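Local atomic coordinates of appr-1-p processing domain protein (PDB entry 5M31), a protein that belongs to the macro domain family, a compact alpha/beta fold in which helices pack on both faces of a mixed beta-sheet. Residues L20-V24 with E25-N29; E147-G151 with V152-V156; E104-K107 with D108-C111. All blocks are in the same frame, centred on the assembly; numbering follows the deposited sequence.

Contact 1: L20-V24 with E25-N29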
ATOM      1  N   LEU A  20      -0.921  -1.283  11.185  1.00 23.40           N
ATOM      2  CA  LEU A  20      -1.399  -2.632  11.216  1.00 26.55           C
ATOM      3  C   LEU A  20      -2.660  -2.778  12.057  1.00 27.13           C
ATOM      4  O   LEU A  20      -3.402  -3.694  11.822  1.00 29.84           O
ATOM      5  CB  LEU A  20      -0.343  -3.588  11.719  1.00 30.18           C
ATOM      6  CG  LEU A  20       0.862  -3.716  10.805  1.00 32.49           C
ATOM      7  CD1 LEU A  20       1.766  -4.829  11.300  1.00 36.56           C
ATOM      8  CD2 LEU A  20       0.384  -3.978   9.400  1.00 32.88           C
ATOM      9  N   GLU A  21      -2.946  -1.793  12.910  1.00 25.38           N
ATOM     10  CA  GLU A  21      -4.133  -1.771  13.746  1.00 27.94           C
ATOM     11  C   GLU A  21      -5.309  -1.005  13.161  1.00 25.47           C
ATOM     12  O   GLU A  21      -6.349  -0.864  13.817  1.00 25.29           O
ATOM     13  CB  GLU A  21      -3.779  -1.153  15.090  1.00 30.50           C
ATOM     14  CG  GLU A  21      -2.942  -2.073  15.916  1.00 33.66           C
ATOM     15  CD  GLU A  21      -2.408  -1.428  17.180  1.00 38.13           C
ATOM     16  OE1 GLU A  21      -2.783  -0.273  17.536  1.00 40.56           O
ATOM     17  OE2 GLU A  21      -1.563  -2.083  17.803  1.00 46.40           O
ATOM     18  N   ALA A  22      -5.129  -0.427  11.969  1.00 22.54           N
ATOM     19  CA  ALA A  22      -6.147   0.415  11.426  1.00 22.05           C
ATOM     20  C   ALA A  22      -7.431  -0.458  11.242  1.00 21.92           C
ATOM     21  O   ALA A  22      -7.345  -1.517  10.652  1.00 21.94           O
ATOM     22  CB  ALA A  22      -5.718   0.984  10.118  1.00 20.91           C
ATOM     23  N   PRO A  23      -8.584   0.039  11.644  1.00 22.84           N
ATOM     24  CA  PRO A  23      -9.821  -0.833  11.666  1.00 23.51           C
ATOM     25  C   PRO A  23     -10.588  -0.762  10.364  1.00 23.02           C
ATOM     26  O   PRO A  23     -11.750  -0.293  10.309  1.00 24.11           O
ATOM     27  CB  PRO A  23     -10.569  -0.288  12.834  1.00 24.76           C
ATOM     28  CG  PRO A  23     -10.291   1.186  12.801  1.00 25.06           C
ATOM     29  CD  PRO A  23      -8.855   1.329  12.297  1.00 24.04           C
ATOM     30  N   VAL A  24      -9.882  -1.115   9.288  1.00 21.49           N
ATOM     31  CA  VAL A  24     -10.359  -0.863   7.933  1.00 21.07           C
ATOM     32  C   VAL A  24     -10.421  -2.143   7.127  1.00 20.73           C
ATOM     33  O   VAL A  24     -10.018  -3.166   7.587  1.00 21.97           O
ATOM     34  CB  VAL A  24      -9.417   0.152   7.221  1.00 20.58           C
ATOM     35  CG1 VAL A  24      -9.445   1.479   7.953  1.00 20.99           C
ATOM     36  CG2 VAL A  24      -8.028  -0.427   7.163  1.00 19.91           C
ATOM     37  N   GLU A  25     -10.932  -2.064   5.902  1.00 20.07           N
ATOM     38  CA  GLU A  25     -11.107  -3.244   5.044  1.00 20.72           C
ATOM     39  C   GLU A  25      -9.815  -3.636   4.368  1.00 19.48           C
ATOM     40  O   GLU A  25      -9.667  -4.780   4.009  1.00 20.07           O
ATOM     41  CB  GLU A  25     -12.146  -2.973   3.941  1.00 21.11           C
ATOM     42  CG  GLU A  25     -13.572  -2.836   4.448  1.00 23.27           C
ATOM     43  CD  GLU A  25     -14.596  -2.650   3.339  1.00 24.30           C
ATOM     44  OE1 GLU A  25     -14.258  -2.535   2.182  1.00 23.40           O
ATOM     45  OE2 GLU A  25     -15.792  -2.618   3.641  1.00 27.15           O
ATOM     46  N   ALA A  26      -8.926  -2.660   4.112  1.00 18.90           N
ATOM     47  CA  ALA A  26      -7.749  -2.911   3.287  1.00 17.62           C
ATOM     48  C   ALA A  26      -6.564  -2.170   3.893  1.00 17.03           C
ATOM     49  O   ALA A  26      -6.717  -1.026   4.271  1.00 17.26           O
ATOM     50  CB  ALA A  26      -7.978  -2.470   1.848  1.00 17.43           C
ATOM     51  N   LEU A  27      -5.414  -2.835   3.927  1.00 16.79           N
ATOM     52  CA  LEU A  27      -4.146  -2.196   4.264  1.00 15.98           C
ATOM     53  C   LEU A  27      -3.243  -2.179   3.055  1.00 15.49           C
ATOM     54  O   LEU A  27      -3.154  -3.159   2.307  1.00 15.23           O
ATOM     55  CB  LEU A  27      -3.423  -2.939   5.368  1.00 16.81           C
ATOM     56  CG  LEU A  27      -4.124  -3.017   6.730  1.00 17.72           C
ATOM     57  CD1 LEU A  27      -3.209  -3.759   7.701  1.00 18.46           C
ATOM     58  CD2 LEU A  27      -4.534  -1.659   7.272  1.00 17.81           C
ATOM     59  N   VAL A  28      -2.525  -1.090   2.935  1.00 15.15           N
ATOM     60  CA  VAL A  28      -1.418  -0.996   1.925  1.00 15.14           C
ATOM     61  C   VAL A  28      -0.066  -1.289   2.559  1.00 15.90           C
ATOM     62  O   VAL A  28       0.306  -0.684   3.575  1.00 16.40           O
ATOM     63  CB  VAL A  28      -1.403   0.412   1.281  1.00 15.44           C
ATOM     64  CG1 VAL A  28      -0.258   0.522   0.295  1.00 16.07           C
ATOM     65  CG2 VAL A  28      -2.741   0.697   0.613  1.00 15.78           C
ATOM     66  N   ASN A  29       0.652  -2.190   1.916  1.00 15.82           N
ATOM     67  CA  ASN A  29       2.018  -2.591   2.255  1.00 16.25           C
ATOM     68  C   ASN A  29       2.903  -2.081   1.129  1.00 16.67           C
ATOM     69  O   ASN A  29       2.578  -2.278  -0.029  1.00 17.25           O
ATOM     70  CB  ASN A  29       2.063  -4.100   2.245  1.00 16.68           C
ATOM     71  CG  ASN A  29       3.397  -4.647   2.595  1.00 17.14           C
ATOM     72  OD1 ASN A  29       4.166  -4.010   3.274  1.00 18.05           O
ATOM     73  ND2 ASN A  29       3.608  -5.897   2.280  1.00 17.91           N
TER
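L27, the second residue of strand 26-31, meets L20, A22 and V24 where the chain bends into an inner strand of the macro domain sheet. The two methyls of L27 divide the work. CD1 of L27 reaches CD2 of L20 at 4.0 Å, and the two leucine side chains cross at about a right angle. CD2 of L27 takes the other two partners. CD2 of L27 lies 3.7 Å from CG2 of V24. The same CD2 of L27 is 4.1 Å from CB of A22. The contact is apolar and largely buried.

The torsion of V24 explains its share. With chi1 at -63°, CG2 sits between the backbone N and the carbonyl carbon. From there it can touch the L27 methyl and the backbone of the strand together. The bend itself is an inverse gamma turn centred on P23. Its bond, from V24 N to A22 O, is weak at 2.9 Å. The turn brings A22 and V24 to the same methyl of L27, while L20, in the short 3-10 segment before it, reaches the other one.

Neighbours on several sides hold this corner. Strand 26-31 lies between strands 120-123 and 83-88: A26 and V28 pair with A122, and L27 pairs with Y83 and F85. F49 packs on both L20 and L27, and helix 40-48 touches L20 through F45 and A48. The polar groups at the bend also find partners: Q80 NE2 bonds to V24 O, and the carboxylate of E25 accepts from the backbone N of R119.

The tightest approach of a V24 methyl is to the backbone: CG2 of V24 lies 3.2 Å from A26 O.

Contact 2: E147-G151 with V152-V156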
ATOM      1  N   GLU A 147      -8.649  11.836  -2.982  1.00 63.29           N
ATOM      2  CA  GLU A 147      -9.837  12.623  -2.653  1.00 70.68           C
ATOM      3  C   GLU A 147     -10.899  12.512  -3.773  1.00 72.35           C
ATOM      4  O   GLU A 147     -12.067  12.876  -3.568  1.00 72.16           O
ATOM      5  CB  GLU A 147      -9.448  14.076  -2.347  1.00 73.51           C
ATOM      6  CG  GLU A 147      -8.729  14.219  -1.007  1.00 73.03           C
ATOM      7  CD  GLU A 147      -8.186  15.622  -0.749  1.00 76.82           C
ATOM      8  OE1 GLU A 147      -8.359  16.505  -1.626  1.00 77.17           O
ATOM      9  OE2 GLU A 147      -7.570  15.837   0.330  1.00 73.98           O
ATOM     10  N   ALA A 148     -10.511  11.905  -4.906  1.00 71.14           N
ATOM     11  CA  ALA A 148     -11.465  11.568  -5.982  1.00 69.65           C
ATOM     12  C   ALA A 148     -12.070  10.142  -5.831  1.00 64.26           C
ATOM     13  O   ALA A 148     -12.409   9.491  -6.833  1.00 67.26           O
ATOM     14  CB  ALA A 148     -10.784  11.709  -7.335  1.00 70.80           C
ATOM     15  N   LEU A 149     -12.189   9.673  -4.586  1.00 54.87           N
ATOM     16  CA  LEU A 149     -12.845   8.410  -4.270  1.00 46.64           C
ATOM     17  C   LEU A 149     -14.104   8.686  -3.473  1.00 44.35           C
ATOM     18  O   LEU A 149     -14.049   8.987  -2.240  1.00 51.05           O
ATOM     19  CB  LEU A 149     -11.942   7.534  -3.420  1.00 42.50           C
ATOM     20  CG  LEU A 149     -10.680   6.972  -4.083  1.00 39.09           C
ATOM     21  CD1 LEU A 149      -9.970   6.148  -3.054  1.00 38.02           C
ATOM     22  CD2 LEU A 149     -11.059   6.117  -5.287  1.00 39.76           C
ATOM     23  N   GLU A 150     -15.228   8.423  -4.097  1.00 40.36           N
ATOM     24  CA  GLU A 150     -16.534   8.591  -3.475  0.70 41.30           C
ATOM     25  C   GLU A 150     -16.803   7.449  -2.517  1.00 37.25           C
ATOM     26  O   GLU A 150     -16.735   6.293  -2.912  1.00 35.92           O
ATOM     27  CB  GLU A 150     -17.635   8.589  -4.557  0.70 45.09           C
ATOM     28  CG  GLU A 150     -19.076   8.587  -4.016  0.70 50.03           C
ATOM     29  CD  GLU A 150     -19.662   7.179  -3.731  0.70 53.07           C
ATOM     30  OE1 GLU A 150     -19.292   6.205  -4.433  0.70 55.82           O
ATOM     31  OE2 GLU A 150     -20.520   7.054  -2.807  0.70 54.67           O
ATOM     32  N   GLY A 151     -17.111   7.765  -1.269  1.00 35.43           N
ATOM     33  CA  GLY A 151     -17.571   6.765  -0.319  1.00 32.92           C
ATOM     34  C   GLY A 151     -16.477   5.971   0.385  1.00 29.79           C
ATOM     35  O   GLY A 151     -16.764   5.020   1.113  1.00 28.45           O
ATOM     36  N   VAL A 152     -15.221   6.347   0.168  1.00 27.05           N
ATOM     37  CA  VAL A 152     -14.120   5.592   0.737  1.00 25.05           C
ATOM     38  C   VAL A 152     -13.431   6.376   1.823  1.00 25.96           C
ATOM     39  O   VAL A 152     -13.047   7.540   1.609  1.00 27.24           O
ATOM     40  CB  VAL A 152     -13.065   5.260  -0.344  1.00 23.23           C
ATOM     41  CG1 VAL A 152     -11.968   4.408   0.263  1.00 21.84           C
ATOM     42  CG2 VAL A 152     -13.729   4.532  -1.508  1.00 23.22           C
ATOM     43  N   GLU A 153     -13.319   5.773   3.000  1.00 25.78           N
ATOM     44  CA  GLU A 153     -12.565   6.397   4.122  1.00 26.71           C
ATOM     45  C   GLU A 153     -11.112   5.999   4.024  1.00 24.07           C
ATOM     46  O   GLU A 153     -10.842   4.823   4.003  1.00 23.36           O
ATOM     47  CB  GLU A 153     -13.135   5.932   5.440  1.00 29.14           C
ATOM     48  CG  GLU A 153     -14.608   6.253   5.545  1.00 32.68           C
ATOM     49  CD  GLU A 153     -15.120   6.276   6.966  1.00 37.68           C
ATOM     50  OE1 GLU A 153     -14.536   5.564   7.824  1.00 42.01           O
ATOM     51  OE2 GLU A 153     -16.116   7.024   7.223  1.00 40.06           O
ATOM     52  N   VAL A 154     -10.219   6.976   3.805  1.00 24.18           N
ATOM     53  CA  VAL A 154      -8.793   6.744   3.589  1.00 23.27           C
ATOM     54  C   VAL A 154      -8.005   7.310   4.764  1.00 23.79           C
ATOM     55  O   VAL A 154      -8.173   8.481   5.130  1.00 25.82           O
ATOM     56  CB  VAL A 154      -8.270   7.470   2.343  1.00 23.59           C
ATOM     57  CG1 VAL A 154      -6.837   7.076   2.068  1.00 23.50           C
ATOM     58  CG2 VAL A 154      -9.156   7.189   1.151  1.00 23.88           C
ATOM     59  N   TRP A 155      -7.193   6.446   5.354  1.00 22.80           N
ATOM     60  CA  TRP A 155      -6.381   6.832   6.476  0.60 23.22           C
ATOM     61  C   TRP A 155      -4.951   6.705   6.100  1.00 22.96           C
ATOM     62  O   TRP A 155      -4.521   5.663   5.572  1.00 22.32           O
ATOM     63  CB  TRP A 155      -6.680   5.951   7.648  0.60 23.39           C
ATOM     64  CG  TRP A 155      -8.091   6.009   7.990  0.60 24.38           C
ATOM     65  CD1 TRP A 155      -9.100   5.239   7.449  0.60 24.19           C
ATOM     66  CD2 TRP A 155      -8.724   7.017   8.752  0.60 25.37           C
ATOM     67  NE1 TRP A 155     -10.307   5.653   7.944  0.60 24.97           N
ATOM     68  CE2 TRP A 155     -10.099   6.729   8.768  0.60 25.92           C
ATOM     69  CE3 TRP A 155      -8.252   8.102   9.517  0.60 26.16           C
ATOM     70  CZ2 TRP A 155     -10.995   7.505   9.482  0.60 26.91           C
ATOM     71  CZ3 TRP A 155      -9.111   8.802  10.237  0.60 27.57           C
ATOM     72  CH2 TRP A 155     -10.496   8.545  10.178  0.60 27.84           C
ATOM     73  N   VAL A 156      -4.217   7.811   6.233  1.00 23.96           N
ATOM     74  CA  VAL A 156      -2.824   7.815   5.876  1.00 24.60           C
ATOM     75  C   VAL A 156      -2.033   8.017   7.115  1.00 25.64           C
ATOM     76  O   VAL A 156      -2.273   8.956   7.876  1.00 27.07           O
ATOM     77  CB  VAL A 156      -2.449   8.889   4.820  1.00 25.57           C
ATOM     78  CG1 VAL A 156      -1.006   8.700   4.371  1.00 26.42           C
ATOM     79  CG2 VAL A 156      -3.421   8.809   3.629  1.00 26.62           C
TER
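A type II beta turn from L149 to V152 leads from helix 135-146 into strand 153-157 of the macro domain sheet. The side chains at its two ends meet on the side covered by helix 99-116, where both pack on I113. CB of L149 lies 4.0 Å from CG2 of V152. This is apolar packing. L149 O and V152 N stand 3.8 Å apart, so the turn is an open one.

G151 occupies the third position of the turn. Its positive phi, 84°, suits the type II form. Its carbonyl O accepts a bond from R119 NH2, which ties the turn to the loop before strand 120-123.

At the end of the turn V152 pairs with M11, and E153, the first strand residue, pairs with R119 and I121. The new strand thus runs between strands 11-15 and 120-123. The CB of V154 points toward 147-151, and its side chain also packs on L146 and L12.

With CG1 of V152 opposite the backbone N (chi1 -177°), CG2 falls opposite the carbonyl carbon, where it meets CB of L149. L149 makes a second, looser contact farther along the strand, with its CD1 4.4 Å from CG2 of V154.

Contact 3: E104-K107 with D108-C111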
ATOM      1  N   GLU A 104       2.579   6.187 -10.209  1.00 21.11           N
ATOM      2  CA  GLU A 104       1.933   5.137 -10.993  1.00 21.63           C
ATOM      3  C   GLU A 104       1.182   4.197 -10.035  1.00 19.33           C
ATOM      4  O   GLU A 104       0.085   3.734 -10.352  1.00 19.47           O
ATOM      5  CB  GLU A 104       2.966   4.376 -11.802  1.00 24.50           C
ATOM      6  CG  GLU A 104       3.656   5.268 -12.812  1.00 28.41           C
ATOM      7  CD  GLU A 104       4.457   4.499 -13.820  1.00 34.21           C
ATOM      8  OE1 GLU A 104       4.663   3.283 -13.600  1.00 39.81           O
ATOM      9  OE2 GLU A 104       4.909   5.123 -14.827  1.00 38.95           O
ATOM     10  N   GLY A 105       1.764   3.920  -8.856  1.00 18.11           N
ATOM     11  CA  GLY A 105       1.104   3.076  -7.874  1.00 17.54           C
ATOM     12  C   GLY A 105      -0.219   3.690  -7.379  1.00 17.80           C
ATOM     13  O   GLY A 105      -1.215   2.952  -7.126  1.00 16.83           O
ATOM     14  N   LEU A 106      -0.226   5.006  -7.169  1.00 18.09           N
ATOM     15  CA  LEU A 106      -1.453   5.658  -6.644  1.00 18.53           C
ATOM     16  C   LEU A 106      -2.630   5.566  -7.662  1.00 19.44           C
ATOM     17  O   LEU A 106      -3.789   5.366  -7.275  1.00 18.83           O
ATOM     18  CB  LEU A 106      -1.173   7.108  -6.341  1.00 19.68           C
ATOM     19  CG  LEU A 106      -0.512   7.337  -4.997  1.00 19.11           C
ATOM     20  CD1 LEU A 106       0.027   8.744  -4.954  1.00 20.53           C
ATOM     21  CD2 LEU A 106      -1.518   7.093  -3.866  1.00 19.24           C
ATOM     22  N   LYS A 107      -2.325   5.718  -8.953  1.00 20.10           N
ATOM     23  CA  LYS A 107      -3.305   5.489  -9.991  0.50 21.00           C
ATOM     24  C   LYS A 107      -3.856   4.065  -9.865  1.00 20.46           C
ATOM     25  O   LYS A 107      -5.082   3.853  -9.953  1.00 20.23           O
ATOM     26  CB  LYS A 107      -2.701   5.708 -11.393  0.50 22.84           C
ATOM     27  CG  LYS A 107      -2.341   7.154 -11.721  0.50 24.51           C
ATOM     28  CD  LYS A 107      -2.220   7.367 -13.229  0.50 26.71           C
ATOM     29  CE  LYS A 107      -2.393   8.832 -13.617  0.50 28.90           C
ATOM     30  NZ  LYS A 107      -1.192   9.671 -13.355  0.50 29.85           N
ATOM     31  N   ASP A 108      -2.989   3.077  -9.688  1.00 18.61           N
ATOM     32  CA  ASP A 108      -3.484   1.722  -9.612  1.00 18.24           C
ATOM     33  C   ASP A 108      -4.195   1.449  -8.319  1.00 18.11           C
ATOM     34  O   ASP A 108      -5.045   0.578  -8.239  1.00 18.66           O
ATOM     35  CB  ASP A 108      -2.380   0.710  -9.792  1.00 18.04           C
ATOM     36  CG  ASP A 108      -2.904  -0.623 -10.293  1.00 18.14           C
ATOM     37  OD1 ASP A 108      -3.768  -0.617 -11.196  1.00 19.58           O
ATOM     38  OD2 ASP A 108      -2.566  -1.661  -9.717  1.00 17.72           O
ATOM     39  N   LEU A 109      -3.826   2.183  -7.288  1.00 17.06           N
ATOM     40  CA  LEU A 109      -4.525   2.062  -5.993  1.00 17.71           C
ATOM     41  C   LEU A 109      -5.990   2.430  -6.133  1.00 17.85           C
ATOM     42  O   LEU A 109      -6.882   1.708  -5.644  1.00 18.42           O
ATOM     43  CB  LEU A 109      -3.847   2.937  -4.979  1.00 18.10           C
ATOM     44  CG  LEU A 109      -4.433   2.914  -3.556  1.00 18.75           C
ATOM     45  CD1 LEU A 109      -4.477   1.511  -3.021  1.00 19.34           C
ATOM     46  CD2 LEU A 109      -3.560   3.794  -2.698  1.00 18.77           C
ATOM     47  N   VAL A 110      -6.255   3.522  -6.814  1.00 17.91           N
ATOM     48  CA  VAL A 110      -7.607   3.929  -7.119  1.00 18.91           C
ATOM     49  C   VAL A 110      -8.305   2.825  -7.900  1.00 18.99           C
ATOM     50  O   VAL A 110      -9.433   2.399  -7.520  1.00 19.30           O
ATOM     51  CB  VAL A 110      -7.655   5.232  -7.894  1.00 19.83           C
ATOM     52  CG1 VAL A 110      -9.043   5.523  -8.468  1.00 21.71           C
ATOM     53  CG2 VAL A 110      -7.192   6.350  -6.974  1.00 20.05           C
ATOM     54  N   CYS A 111      -7.649   2.298  -8.931  1.00 19.14           N
ATOM     55  CA  CYS A 111      -8.214   1.179  -9.722  1.00 20.14           C
ATOM     56  C   CYS A 111      -8.633   0.002  -8.852  1.00 20.05           C
ATOM     57  O   CYS A 111      -9.749  -0.519  -8.999  1.00 20.81           O
ATOM     58  CB  CYS A 111      -7.209   0.694 -10.743  1.00 21.05           C
ATOM     59  SG  CYS A 111      -6.876   1.950 -11.984  1.00 25.34           S
TER
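D108 to C111 form one turn of helix 99-116, a helix of the macro domain, and each residue bonds back to the turn E104-K107. The pattern is that of a regular alpha-helix.

D108 comes first, its N donating to E104 O at 3.2 Å. Its carboxylate turns away from the preceding turn, and OD2 accepts from the backbone N of I70, joining the helix to the loop before strand 71-74.

L109 follows with a shorter bond, 2.7 Å from its N to G105 O, bent to 141° at the hydrogen. Its side chain carries the apolar part of the contact. CD2 of L109 meets CD2 of L106 at 4.1 Å, and the two side chains run at a slant to each other. L106 and L109 also pack on helix 135-146, through A145 and L146 respectively.

V110 N donates to L106 O at 3.1 Å. This bond is straighter, at 165°. CG2 of V110 is 3.6 Å from L106 O, while the V110 side chain also touches L146 and L149.

In C111, the last of the four, the N donates to K107 O at 3.2 Å. SG of C111 lies 3.3 Å from K107 O.

Along the chain, contact 1 comes first, contact 3 second and contact 2 last. Contacts 1 and 2 both lead into strands of the same mixed sheet, 26-31 and 153-157, with strand 120-123 between them. Contact 3 lies within helix 99-116. The centres of contacts 1 and 2 are about 13 Å apart, as are those of contacts 2 and 3. The centres of contacts 1 and 3 are about 17 Å apart. All three pairs touch by packing: V24 CG1 on W155 CD1, V28 CG2 on L109 CD1, and L149 CD2 on V110 CG1. Two strand entries and a covering helix are thus joined within one alpha/beta domain.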